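Local coordinates for protein molybdopterin adenylyltransferase (Helicobacter pylori, PDB 4XCW) that probably transfers the AMP moiety of ATP to molybdopterin, giving the adenylylated intermediate that precedes metal insertion in molybdenum cofactor biosynthesis, at residues V10-R16 and Y46-D51; V93-L98 and S122-N127; E57-I61 and T90-C94; D51-E57 and R83-A89. All coordinates share one frame; numbering follows the deposited sequence. Where two conformers were deposited one is given.

Contact 1 (V10-R16 and Y46-D51); sequences VLSASDR and YEIVAD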
loop_
_atom_site.group_PDB
_atom_site.type_symbol
_atom_site.label_atom_id
_atom_site.label_comp_id
_atom_site.label_asym_id
_atom_site.label_seq_id
_atom_site.Cartn_x
_atom_site.Cartn_y
_atom_site.Cartn_z
ATOM N N VAL B 10 20.596 -4.295 14.267
ATOM C CA VAL B 10 20.177 -2.906 14.425
ATOM C C VAL B 10 21.040 -2.060 13.504
ATOM O O VAL B 10 22.237 -1.905 13.731
ATOM C CB VAL B 10 20.310 -2.422 15.874
ATOM C CG1 VAL B 10 19.745 -1.002 16.028
ATOM C CG2 VAL B 10 19.602 -3.383 16.813
ATOM N N LEU B 11 20.425 -1.522 12.459
ATOM C CA LEU B 11 21.145 -0.771 11.448
ATOM C C LEU B 11 20.776 0.709 11.475
ATOM O O LEU B 11 19.653 1.072 11.144
ATOM C CB LEU B 11 20.858 -1.355 10.066
ATOM C CG LEU B 11 21.676 -0.747 8.935
ATOM C CD1 LEU B 11 23.130 -0.849 9.310
ATOM C CD2 LEU B 11 21.406 -1.462 7.622
ATOM N N SER B 12 21.721 1.559 11.865
ATOM C CA SER B 12 21.494 2.999 11.826
ATOM C C SER B 12 22.046 3.578 10.534
ATOM O O SER B 12 23.246 3.504 10.279
ATOM C CB SER B 12 22.136 3.692 13.030
ATOM O OG SER B 12 22.032 5.103 12.902
ATOM N N ALA B 13 21.161 4.131 9.710
ATOM C CA ALA B 13 21.563 4.777 8.468
ATOM C C ALA B 13 21.786 6.249 8.740
ATOM O O ALA B 13 20.854 6.959 9.120
ATOM C CB ALA B 13 20.515 4.585 7.386
ATOM N N SER B 14 23.017 6.707 8.546
ATOM C CA SER B 14 23.377 8.071 8.921
ATOM C C SER B 14 24.668 8.527 8.255
ATOM O O SER B 14 25.634 7.772 8.183
ATOM C CB SER B 14 23.514 8.174 10.441
ATOM O OG SER B 14 24.026 9.439 10.830
ATOM N N ASP B 15 24.681 9.767 7.774
ATOM C CA ASP B 15 25.888 10.333 7.184
ATOM C C ASP B 15 26.793 10.914 8.268
ATOM O O ASP B 15 27.894 11.386 7.981
ATOM C CB ASP B 15 25.535 11.409 6.152
ATOM C CG ASP B 15 24.964 10.826 4.868
ATOM O OD1 ASP B 15 25.316 9.675 4.528
ATOM O OD2 ASP B 15 24.172 11.521 4.194
ATOM N N ARG B 16 26.313 10.870 9.510
ATOM C CA ARG B 16 27.029 11.406 10.672
ATOM C C ARG B 16 27.441 12.862 10.490
ATOM O O ARG B 16 28.576 13.242 10.786
ATOM C CB ARG B 16 28.259 10.551 10.984
ATOM C CG ARG B 16 27.976 9.402 11.935
ATOM C CD ARG B 16 28.886 8.221 11.672
ATOM N NE ARG B 16 28.592 7.590 10.391
ATOM C CZ ARG B 16 29.452 7.505 9.382
ATOM N NH1 ARG B 16 30.672 8.012 9.505
ATOM N NH2 ARG B 16 29.093 6.910 8.252
ATOM N N TYR B 46 24.859 -4.356 15.963
ATOM C CA TYR B 46 24.624 -2.950 15.663
ATOM C C TYR B 46 25.674 -2.398 14.709
ATOM O O TYR B 46 26.864 -2.657 14.869
ATOM C CB TYR B 46 24.612 -2.134 16.957
ATOM C CG TYR B 46 24.552 -0.634 16.759
ATOM C CD1 TYR B 46 23.380 -0.014 16.339
ATOM C CD2 TYR B 46 25.662 0.167 17.010
ATOM C CE1 TYR B 46 23.317 1.358 16.168
ATOM C CE2 TYR B 46 25.607 1.541 16.842
ATOM C CZ TYR B 46 24.431 2.130 16.419
ATOM O OH TYR B 46 24.365 3.494 16.251
ATOM N N GLU B 47 25.222 -1.640 13.715
ATOM C CA GLU B 47 26.118 -1.008 12.757
ATOM C C GLU B 47 25.585 0.350 12.339
ATOM O O GLU B 47 24.385 0.511 12.128
ATOM C CB GLU B 47 26.302 -1.883 11.515
ATOM C CG GLU B 47 27.224 -3.065 11.705
ATOM C CD GLU B 47 27.592 -3.727 10.392
ATOM O OE1 GLU B 47 28.376 -4.698 10.421
ATOM O OE2 GLU B 47 27.100 -3.275 9.335
ATOM N N ILE B 48 26.485 1.317 12.229
ATOM C CA ILE B 48 26.160 2.613 11.656
ATOM C C ILE B 48 26.641 2.621 10.214
ATOM O O ILE B 48 27.812 2.367 9.946
ATOM C CB ILE B 48 26.817 3.774 12.428
ATOM C CG1 ILE B 48 26.525 3.655 13.922
ATOM C CG2 ILE B 48 26.338 5.117 11.887
ATOM C CD1 ILE B 48 27.077 4.806 14.748
ATOM N N VAL B 49 25.736 2.906 9.290
ATOM C CA VAL B 49 26.062 2.869 7.869
ATOM C C VAL B 49 25.656 4.172 7.180
ATOM O O VAL B 49 24.593 4.726 7.460
ATOM C CB VAL B 49 25.378 1.659 7.190
ATOM C CG1 VAL B 49 25.562 1.691 5.682
ATOM C CG2 VAL B 49 25.946 0.374 7.755
ATOM N N ALA B 50 26.520 4.668 6.298
ATOM C CA ALA B 50 26.235 5.886 5.543
ATOM C C ALA B 50 24.997 5.725 4.659
ATOM O O ALA B 50 24.595 4.609 4.330
ATOM C CB ALA B 50 27.440 6.275 4.700
ATOM N N ASP B 51 24.394 6.848 4.279
ATOM C CA ASP B 51 23.208 6.829 3.423
ATOM C C ASP B 51 23.558 6.478 1.982
ATOM O O ASP B 51 23.211 7.216 1.058
ATOM C CB ASP B 51 22.496 8.184 3.454
ATOM C CG ASP B 51 21.654 8.373 4.693
ATOM O OD1 ASP B 51 20.898 7.443 5.049
ATOM O OD2 ASP B 51 21.740 9.455 5.308
HETATM O O HOH W 1 19.548 8.830 7.522
#

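Contact 2 (V93-L98 and S122-N127); sequences VCQKML and SAGIRN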
loop_
_atom_site.group_PDB
_atom_site.type_symbol
_atom_site.label_atom_id
_atom_site.label_comp_id
_atom_site.label_asym_id
_atom_site.label_seq_id
_atom_site.Cartn_x
_atom_site.Cartn_y
_atom_site.Cartn_z
ATOM N N VAL B 93 16.911 -6.293 -0.932
ATOM C CA VAL B 93 17.478 -7.499 -0.326
ATOM C C VAL B 93 16.406 -8.472 0.169
ATOM O O VAL B 93 16.722 -9.611 0.509
ATOM C CB VAL B 93 18.439 -7.159 0.852
ATOM C CG1 VAL B 93 19.484 -6.136 0.418
ATOM C CG2 VAL B 93 17.675 -6.664 2.063
ATOM N N CYS B 94 15.147 -8.032 0.211
ATOM C CA CYS B 94 14.054 -8.917 0.605
ATOM C C CYS B 94 13.480 -9.663 -0.584
ATOM O O CYS B 94 13.488 -9.155 -1.705
ATOM C CB CYS B 94 12.932 -8.140 1.286
ATOM S SG CYS B 94 13.355 -7.580 2.914
ATOM N N GLN B 95 12.972 -10.865 -0.328
ATOM C CA GLN B 95 12.339 -11.675 -1.364
ATOM C C GLN B 95 10.820 -11.456 -1.419
ATOM O O GLN B 95 10.206 -11.560 -2.485
ATOM C CB GLN B 95 12.654 -13.155 -1.129
ATOM C CG GLN B 95 14.144 -13.463 -1.106
ATOM C CD GLN B 95 14.519 -14.472 -0.038
ATOM O OE1 GLN B 95 13.773 -14.688 0.919
ATOM N NE2 GLN B 95 15.679 -15.104 -0.199
ATOM N N LYS B 96 10.232 -11.172 -0.262
ATOM C CA LYS B 96 8.803 -10.867 -0.111
ATOM C C LYS B 96 8.638 -9.629 0.753
ATOM O O LYS B 96 9.214 -9.572 1.837
ATOM C CB LYS B 96 8.046 -12.008 0.573
ATOM C CG LYS B 96 7.825 -13.274 -0.217
ATOM C CD LYS B 96 7.001 -14.237 0.635
ATOM C CE LYS B 96 6.608 -15.500 -0.121
ATOM N NZ LYS B 96 7.766 -16.409 -0.366
ATOM N N MET B 97 7.837 -8.658 0.317
ATOM C CA MET B 97 7.544 -7.514 1.177
ATOM C C MET B 97 6.225 -7.737 1.917
ATOM O O MET B 97 5.352 -8.470 1.447
ATOM C CB MET B 97 7.485 -6.211 0.368
ATOM C CG MET B 97 8.784 -5.866 -0.350
ATOM S SD MET B 97 10.177 -5.656 0.786
ATOM C CE MET B 97 9.767 -4.131 1.612
ATOM N N LEU B 98 6.093 -7.102 3.076
ATOM C CA LEU B 98 4.887 -7.210 3.891
ATOM C C LEU B 98 4.256 -5.830 4.029
ATOM O O LEU B 98 4.558 -5.105 4.973
ATOM C CB LEU B 98 5.221 -7.795 5.266
ATOM C CG LEU B 98 5.958 -9.134 5.258
ATOM C CD1 LEU B 98 6.461 -9.505 6.651
ATOM C CD2 LEU B 98 5.054 -10.227 4.703
ATOM N N SER B 122 9.061 0.320 5.565
ATOM C CA SER B 122 8.458 -0.924 5.105
ATOM C C SER B 122 8.985 -2.112 5.893
ATOM O O SER B 122 9.757 -1.952 6.838
ATOM C CB SER B 122 8.732 -1.125 3.617
ATOM O OG SER B 122 10.128 -1.128 3.367
ATOM N N ALA B 123 8.568 -3.305 5.492
ATOM C CA ALA B 123 9.078 -4.524 6.096
ATOM C C ALA B 123 9.026 -5.636 5.072
ATOM O O ALA B 123 8.205 -5.609 4.158
ATOM C CB ALA B 123 8.291 -4.891 7.329
ATOM N N GLY B 124 9.925 -6.605 5.210
ATOM C CA GLY B 124 9.970 -7.711 4.277
ATOM C C GLY B 124 10.738 -8.893 4.825
ATOM O O GLY B 124 11.335 -8.822 5.902
ATOM N N ILE B 125 10.737 -9.980 4.065
ATOM C CA ILE B 125 11.403 -11.204 4.463
ATOM C C ILE B 125 12.625 -11.473 3.598
ATOM O O ILE B 125 12.543 -11.410 2.380
ATOM C CB ILE B 125 10.456 -12.411 4.352
ATOM C CG1 ILE B 125 9.184 -12.170 5.159
ATOM C CG2 ILE B 125 11.177 -13.695 4.769
ATOM C CD1 ILE B 125 9.443 -11.904 6.637
ATOM N N ARG B 126 13.760 -11.741 4.238
ATOM C CA ARG B 126 14.912 -12.323 3.557
ATOM C C ARG B 126 15.244 -13.642 4.231
ATOM O O ARG B 126 15.761 -13.658 5.349
ATOM C CB ARG B 126 16.135 -11.400 3.594
ATOM C CG ARG B 126 17.348 -12.026 2.911
ATOM C CD ARG B 126 18.596 -11.144 2.974
ATOM N NE ARG B 126 19.735 -11.832 2.370
ATOM C CZ ARG B 126 20.058 -11.741 1.088
ATOM N NH1 ARG B 126 19.345 -10.967 0.277
ATOM N NH2 ARG B 126 21.101 -12.410 0.618
ATOM N N ASN B 127 14.938 -14.736 3.542
ATOM C CA ASN B 127 15.144 -16.086 4.060
ATOM C C ASN B 127 14.472 -16.271 5.418
ATOM O O ASN B 127 13.246 -16.253 5.501
ATOM C CB ASN B 127 16.639 -16.402 4.132
ATOM C CG ASN B 127 17.289 -16.392 2.763
ATOM O OD1 ASN B 127 16.685 -16.828 1.780
ATOM N ND2 ASN B 127 18.512 -15.882 2.686
HETATM O O HOH W 2 5.639 -2.669 4.592
#

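Contact 3 (E57-I61 and T90-C94); sequences EKSLI and TKKVC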
loop_
_atom_site.group_PDB
_atom_site.type_symbol
_atom_site.label_atom_id
_atom_site.label_comp_id
_atom_site.label_asym_id
_atom_site.label_seq_id
_atom_site.Cartn_x
_atom_site.Cartn_y
_atom_site.Cartn_z
ATOM N N GLU B 57 22.488 -2.151 1.732
ATOM C CA GLU B 57 22.144 -3.496 1.267
ATOM C C GLU B 57 23.131 -4.516 1.815
ATOM O O GLU B 57 22.739 -5.544 2.354
ATOM C CB GLU B 57 22.130 -3.563 -0.260
ATOM C CG GLU B 57 21.038 -2.736 -0.914
ATOM C CD GLU B 57 21.046 -2.857 -2.421
ATOM O OE1 GLU B 57 21.693 -3.794 -2.942
ATOM O OE2 GLU B 57 20.400 -2.017 -3.084
ATOM N N LYS B 58 24.419 -4.222 1.666
ATOM C CA LYS B 58 25.461 -5.119 2.149
ATOM C C LYS B 58 25.356 -5.379 3.644
ATOM O O LYS B 58 25.560 -6.499 4.097
ATOM C CB LYS B 58 26.838 -4.548 1.819
ATOM C CG LYS B 58 27.233 -4.705 0.365
ATOM C CD LYS B 58 28.612 -4.123 0.113
ATOM C CE LYS B 58 29.091 -4.416 -1.299
ATOM N NZ LYS B 58 30.403 -3.771 -1.572
ATOM N N SER B 59 25.043 -4.341 4.411
ATOM C CA SER B 59 24.899 -4.467 5.859
ATOM C C SER B 59 23.707 -5.341 6.224
ATOM O O SER B 59 23.812 -6.235 7.062
ATOM C CB SER B 59 24.749 -3.091 6.509
ATOM O OG SER B 59 24.630 -3.205 7.918
ATOM N N LEU B 60 22.566 -5.070 5.594
ATOM C CA LEU B 60 21.372 -5.879 5.811
ATOM C C LEU B 60 21.651 -7.342 5.472
ATOM O O LEU B 60 21.281 -8.250 6.214
ATOM C CB LEU B 60 20.204 -5.364 4.967
ATOM C CG LEU B 60 19.570 -4.038 5.385
ATOM C CD1 LEU B 60 18.565 -3.588 4.339
ATOM C CD2 LEU B 60 18.907 -4.181 6.746
ATOM N N ILE B 61 22.317 -7.562 4.345
ATOM C CA ILE B 61 22.601 -8.917 3.902
ATOM C C ILE B 61 23.514 -9.623 4.905
ATOM O O ILE B 61 23.309 -10.795 5.221
ATOM C CB ILE B 61 23.217 -8.918 2.488
ATOM C CG1 ILE B 61 22.144 -8.531 1.466
ATOM C CG2 ILE B 61 23.814 -10.280 2.151
ATOM C CD1 ILE B 61 22.661 -8.320 0.066
ATOM N N THR B 90 16.098 -1.944 1.482
ATOM C CA THR B 90 15.350 -3.012 2.129
ATOM C C THR B 90 14.602 -3.847 1.095
ATOM O O THR B 90 14.629 -5.078 1.142
ATOM C CB THR B 90 14.368 -2.427 3.166
ATOM O OG1 THR B 90 15.113 -1.633 4.097
ATOM C CG2 THR B 90 13.636 -3.538 3.920
ATOM N N LYS B 91 13.964 -3.179 0.141
ATOM C CA LYS B 91 13.213 -3.883 -0.897
ATOM C C LYS B 91 14.129 -4.725 -1.770
ATOM O O LYS B 91 13.760 -5.815 -2.236
ATOM C CB LYS B 91 12.433 -2.883 -1.759
ATOM C CG LYS B 91 11.535 -3.542 -2.794
ATOM C CD LYS B 91 11.095 -2.556 -3.868
ATOM C CE LYS B 91 10.346 -1.372 -3.268
ATOM N NZ LYS B 91 9.871 -0.429 -4.322
ATOM N N LYS B 92 15.339 -4.225 -1.991
ATOM C CA LYS B 92 16.286 -4.911 -2.859
ATOM C C LYS B 92 16.746 -6.245 -2.251
ATOM O O LYS B 92 16.935 -7.234 -2.968
ATOM C CB LYS B 92 17.486 -3.997 -3.146
ATOM C CG LYS B 92 18.576 -4.638 -3.993
ATOM C CD LYS B 92 18.023 -5.169 -5.306
ATOM C CE LYS B 92 19.045 -6.036 -6.022
ATOM N NZ LYS B 92 18.447 -6.765 -7.177
ATOM N N VAL B 93 16.911 -6.293 -0.932
ATOM C CA VAL B 93 17.478 -7.499 -0.326
ATOM C C VAL B 93 16.406 -8.472 0.169
ATOM O O VAL B 93 16.722 -9.611 0.509
ATOM C CB VAL B 93 18.439 -7.159 0.852
ATOM C CG1 VAL B 93 19.484 -6.136 0.418
ATOM C CG2 VAL B 93 17.675 -6.664 2.063
ATOM N N CYS B 94 15.147 -8.032 0.211
ATOM C CA CYS B 94 14.054 -8.917 0.605
ATOM C C CYS B 94 13.480 -9.663 -0.584
ATOM O O CYS B 94 13.488 -9.155 -1.705
ATOM C CB CYS B 94 12.932 -8.140 1.286
ATOM S SG CYS B 94 13.355 -7.580 2.914
#

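Contact 4 (D51-E57 and R83-A89); sequences DERDLIE and RDITPEA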
loop_
_atom_site.group_PDB
_atom_site.type_symbol
_atom_site.label_atom_id
_atom_site.label_comp_id
_atom_site.label_asym_id
_atom_site.label_seq_id
_atom_site.Cartn_x
_atom_site.Cartn_y
_atom_site.Cartn_z
ATOM N N ASP B 51 24.394 6.848 4.279
ATOM C CA ASP B 51 23.208 6.829 3.423
ATOM C C ASP B 51 23.558 6.478 1.982
ATOM O O ASP B 51 23.211 7.216 1.058
ATOM C CB ASP B 51 22.496 8.184 3.454
ATOM C CG ASP B 51 21.654 8.373 4.693
ATOM O OD1 ASP B 51 20.898 7.443 5.049
ATOM O OD2 ASP B 51 21.740 9.455 5.308
ATOM N N GLU B 52 24.265 5.366 1.800
ATOM C CA GLU B 52 24.605 4.874 0.469
ATOM C C GLU B 52 23.903 3.545 0.271
ATOM O O GLU B 52 24.037 2.643 1.099
ATOM C CB GLU B 52 26.120 4.716 0.295
ATOM C CG GLU B 52 26.933 5.940 0.664
ATOM C CD GLU B 52 26.781 7.072 -0.335
ATOM O OE1 GLU B 52 26.318 6.813 -1.465
ATOM O OE2 GLU B 52 27.129 8.221 0.011
ATOM N N ARG B 53 23.146 3.428 -0.815
ATOM C CA ARG B 53 22.279 2.268 -1.004
ATOM C C ARG B 53 23.027 0.940 -0.930
ATOM O O ARG B 53 22.612 0.034 -0.203
ATOM C CB ARG B 53 21.533 2.356 -2.339
ATOM C CG ARG B 53 20.476 1.266 -2.507
ATOM C CD ARG B 53 19.821 1.316 -3.875
ATOM N NE ARG B 53 20.804 1.244 -4.951
ATOM C CZ ARG B 53 21.173 0.121 -5.558
ATOM N NH1 ARG B 53 20.639 -1.039 -5.201
ATOM N NH2 ARG B 53 22.079 0.157 -6.526
ATOM N N ASP B 54 24.126 0.812 -1.669
ATOM C CA ASP B 54 24.808 -0.479 -1.710
ATOM C C ASP B 54 25.371 -0.857 -0.338
ATOM O O ASP B 54 25.377 -2.032 0.036
ATOM C CB ASP B 54 25.924 -0.486 -2.755
ATOM C CG ASP B 54 26.455 -1.884 -3.017
ATOM O OD1 ASP B 54 25.631 -2.806 -3.231
ATOM O OD2 ASP B 54 27.690 -2.068 -2.983
ATOM N N LEU B 55 25.823 0.138 0.419
ATOM C CA LEU B 55 26.351 -0.117 1.753
ATOM C C LEU B 55 25.259 -0.606 2.696
ATOM O O LEU B 55 25.477 -1.508 3.505
ATOM C CB LEU B 55 27.010 1.142 2.321
ATOM C CG LEU B 55 28.413 1.449 1.803
ATOM C CD1 LEU B 55 28.981 2.683 2.490
ATOM C CD2 LEU B 55 29.319 0.244 2.004
ATOM N N ILE B 56 24.077 -0.015 2.597
ATOM C CA ILE B 56 22.966 -0.464 3.427
ATOM C C ILE B 56 22.526 -1.876 3.032
ATOM O O ILE B 56 22.249 -2.711 3.893
ATOM C CB ILE B 56 21.785 0.505 3.340
ATOM C CG1 ILE B 56 22.217 1.876 3.868
ATOM C CG2 ILE B 56 20.585 -0.033 4.120
ATOM C CD1 ILE B 56 21.070 2.788 4.233
ATOM N N GLU B 57 22.488 -2.151 1.732
ATOM C CA GLU B 57 22.144 -3.496 1.267
ATOM C C GLU B 57 23.131 -4.516 1.815
ATOM O O GLU B 57 22.739 -5.544 2.354
ATOM C CB GLU B 57 22.130 -3.563 -0.260
ATOM C CG GLU B 57 21.038 -2.736 -0.914
ATOM C CD GLU B 57 21.046 -2.857 -2.421
ATOM O OE1 GLU B 57 21.693 -3.794 -2.942
ATOM O OE2 GLU B 57 20.400 -2.017 -3.084
ATOM N N ARG B 83 18.349 11.532 -0.046
ATOM C CA ARG B 83 19.241 10.504 0.490
ATOM C C ARG B 83 18.549 9.553 1.468
ATOM O O ARG B 83 19.213 8.794 2.181
ATOM C CB ARG B 83 20.451 11.162 1.156
ATOM C CG ARG B 83 21.318 11.921 0.176
ATOM C CD ARG B 83 22.580 12.446 0.834
ATOM N NE ARG B 83 23.384 11.368 1.400
ATOM C CZ ARG B 83 24.276 10.669 0.709
ATOM N NH1 ARG B 83 24.471 10.931 -0.577
ATOM N NH2 ARG B 83 24.972 9.708 1.300
ATOM N N ASP B 84 17.217 9.584 1.493
ATOM C CA ASP B 84 16.451 8.610 2.271
ATOM C C ASP B 84 16.263 7.323 1.464
ATOM O O ASP B 84 15.214 7.105 0.853
ATOM C CB ASP B 84 15.087 9.179 2.682
ATOM C CG ASP B 84 15.199 10.309 3.684
ATOM O OD1 ASP B 84 16.322 10.625 4.117
ATOM O OD2 ASP B 84 14.153 10.878 4.056
ATOM N N ILE B 85 17.285 6.473 1.455
ATOM C CA ILE B 85 17.283 5.318 0.561
ATOM C C ILE B 85 17.181 3.982 1.293
ATOM O O ILE B 85 17.379 2.921 0.703
ATOM C CB ILE B 85 18.547 5.331 -0.328
ATOM C CG1 ILE B 85 19.791 5.622 0.509
ATOM C CG2 ILE B 85 18.420 6.402 -1.394
ATOM C CD1 ILE B 85 20.378 4.428 1.186
ATOM N N THR B 86 16.859 4.032 2.580
ATOM C CA THR B 86 16.736 2.812 3.373
ATOM C C THR B 86 15.607 1.871 2.900
ATOM O O THR B 86 15.830 0.663 2.811
ATOM C CB THR B 86 16.548 3.158 4.871
ATOM O OG1 THR B 86 17.674 3.931 5.310
ATOM C CG2 THR B 86 16.455 1.887 5.709
ATOM N N PRO B 87 14.406 2.405 2.575
ATOM C CA PRO B 87 13.392 1.471 2.068
ATOM C C PRO B 87 13.785 0.819 0.737
ATOM O O PRO B 87 13.501 -0.356 0.552
ATOM C CB PRO B 87 12.145 2.358 1.892
ATOM C CG PRO B 87 12.361 3.514 2.830
ATOM C CD PRO B 87 13.844 3.755 2.788
ATOM N N GLU B 88 14.410 1.567 -0.171
ATOM C CA GLU B 88 14.885 0.983 -1.430
ATOM C C GLU B 88 15.866 -0.167 -1.207
ATOM O O GLU B 88 15.801 -1.196 -1.885
ATOM C CB GLU B 88 15.564 2.038 -2.300
ATOM C CG GLU B 88 14.609 2.966 -3.007
ATOM C CD GLU B 88 14.359 4.256 -2.248
ATOM O OE1 GLU B 88 14.348 4.241 -0.994
ATOM O OE2 GLU B 88 14.175 5.294 -2.918
ATOM N N ALA B 89 16.800 0.032 -0.283
ATOM C CA ALA B 89 17.784 -0.993 0.028
ATOM C C ALA B 89 17.092 -2.201 0.640
ATOM O O ALA B 89 17.437 -3.337 0.349
ATOM C CB ALA B 89 18.847 -0.449 0.962
HETATM O O HOH W 3 19.038 6.062 3.927
HETATM O O HOH W 4 18.753 9.933 5.250
HETATM O O HOH W 5 24.616 8.964 -2.731
#

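Contact 1 (V10-R16 and Y46-D51)
The ring of Tyr46 turns an edge to Val10: CB of Val10 lies in the ring plane, and CG1 of Val10 touches CD1 of Tyr46 at 3.8 Å. CB of Ser12 and the Val10 carbonyl approach the ring obliquely. With CG anti to its own backbone N (chi1 173°), Tyr46 lays the ring along the neighbouring strand and brings OH close to CB of Ser12. The poorly ordered Arg16 guanidinium has the backbone N of Ala50 at its edge, while NE lies near CG2 of Ile48. A third flat group, the Asp15 carboxylate, stands almost perpendicular to that of Asp51; OD1 of Asp15 accepts the N-H of Asp51 at 3.0 Å, on the syn side but well out of the carboxylate plane. Strands 10-13 and 46-49 run parallel, joined by a ladder in which Glu47 N gives to Val10 O, Ser12 N to Glu47 O, Val49 N to Ser12 O (2.7 Å) and Ser14 N to Val49 O. On the face turned to helix 53-66, Leu11 CD1 packs on Val49 CG2. The strands belong to a beta-alpha-beta unit whose crossover is helix 25-37. Past the ladder, OG of Ser14 accepts from Arg16 N in an ST turn and is hydrogen-bonded to Glu23 OE2. OD2 of Asp15 comes within 3.4 Å of OD2 of Asp51 and forms a salt bridge with Arg83, so the Asp15 carboxylate is held through both oxygens, by Asp51 N at one and Arg83 at the other.

Contact 2 (V93-L98 and S122-N127)
A classic beta bulge sets two residues, Gln95 and Lys96, against Ile125, Gln95 N giving to Ile125 O and Ile125 N to Lys96 O (2.7 Å), before Leu98 N reaches Ala123 O farther along the antiparallel pairing. Beside the bulge the Gln95 side chain, bent at chi2, works as a two-point grip on Asn127: OE1 of Gln95 accepts the backbone N of Asn127 at 2.9 Å, and NE2 of Gln95 gives to OD1 of Asn127 at 2.8 Å. Both bonds are nearly straight, yet each donor sits above the plane of the carbonyl it meets; the two side-chain amides are turned 67° apart. Arg126 stretches fully from CG to NE, alongside the end of helix 86-93, where NH1 meets a lone pair of Val93 O in the carbonyl plane at 3.0 Å; its NH2 is held by Asp65. Met97 curls back through two bends, setting CE 3.3 Å from Ala123 O. SG of Cys94 rests against the backbone of Gly124. On the face of Ile125, its CD1 touches CD1 of Leu98 at 3.8 Å, against Cys155 of helix 152-158 and beside Leu118 and Pro80 of the second subunit. That subunit's Arg120 also bonds Met97 O, so this bulged ribbon at the margin of the mixed sheet in the MogA-type fold is part of a subunit interface in the three-chain assembly.

Contact 3 (E57-I61 and T90-C94)
Apolar contacts dominate, with Val93 packing on helix 53-66 through both methyls. CG1 of Val93 sits 3.7 Å from CG1 of Ile61 and 3.8 Å from CB of Glu57, so it lies against two residues one turn apart. A chi1 of -52° puts this CG1 anti to the carbonyl carbon and leaves CG2 of Val93 between N and that carbon, turned to Leu60, whose CD1 it meets at 3.9 Å, the two side chains crossing at about a right angle. Leu60 CD1 also rests on CA of Thr90, near its OG1. These are two helices on one side of the mixed sheet of this alpha/beta fold: Leu60 and Val93 both pack on Ile131 of strand 129-134, and Leu60 extends to Val72 and Thr74 of strand 71-75. Polar groups take part differently. The extended Glu57 chain carries its carboxylate alongside the aliphatic start of Lys92, with OE1 of Glu57 3.4 Å from CG of Lys92; its salt-bridge partner is Arg53, though the modelled geometry of that pair is doubtful. The ammonium leads away, and Lys92 NZ is 6.1 Å from Glu57 OE1, so the opposite charges could attract only at long range. Thr90 keeps its hydroxyl within its own neighbourhood, OG1 bonding to Thr86 O one turn back and to Asn133. Cys94 N gives to Thr90 O at 3.1 Å, where helix 86-93 ends.

Contact 4 (D51-E57 and R83-A89)
Ile56 CD1 meets CD1 of Ile85 at 3.5 Å, where the starts of helices 53-66 and 86-93 come together on one side of the mixed sheet of this alpha/beta fold. On the next turn Ala89 places its CB against CG2 of Ile56, at 3.6 Å, and against CG of Glu57. A chi1 of 46° tucks CG1 of Ile85 in beside both backbone branches, and CD1 then points to the backbone of Arg53 as well. At the exposed margin Arg83 and Glu52 form a salt bridge: NH2 of Arg83 gives an almost straight bond (171°) to Glu52 OE2 at 2.9 Å. The oxygen lies in the guanidinium plane, but the donor stands above the carboxylate plane. Asp51 O lies over a face of the same guanidinium. Farther out, one water joins Arg83 NH1, weakly, to Glu52 OE1. Thr86, whose hydroxyl bonds Gly76 O, shares another water with Asp51 and the backbone of Ile85, tying the two helix starts together: that water gives to Asp51 OD1 at 2.6 Å and accepts from Ile85 N at 3.1 Å.

How the contacts relate
Contact 1 closes first along the chain; contacts 4 and 3 follow with alternating segments on helices 53-66 and 86-93, their centres 8 Å apart, and contact 2 then opens on the stretch where contact 3 ends. Contacts 1 and 4 share Asp51, contacts 3 and 4 share Glu57, and contacts 2 and 3 share Val93 and Cys94. Contacts 1 and 2 lie on one mixed sheet, centres 19 Å apart, at its two outer strand pairs, and contacts 3 and 4 pair two helices on one side of that sheet. Strand 42-49 leads into helix 53-66, and helix 86-93 into strand 96-97, so the helix pair connects both edge strands of the sheet.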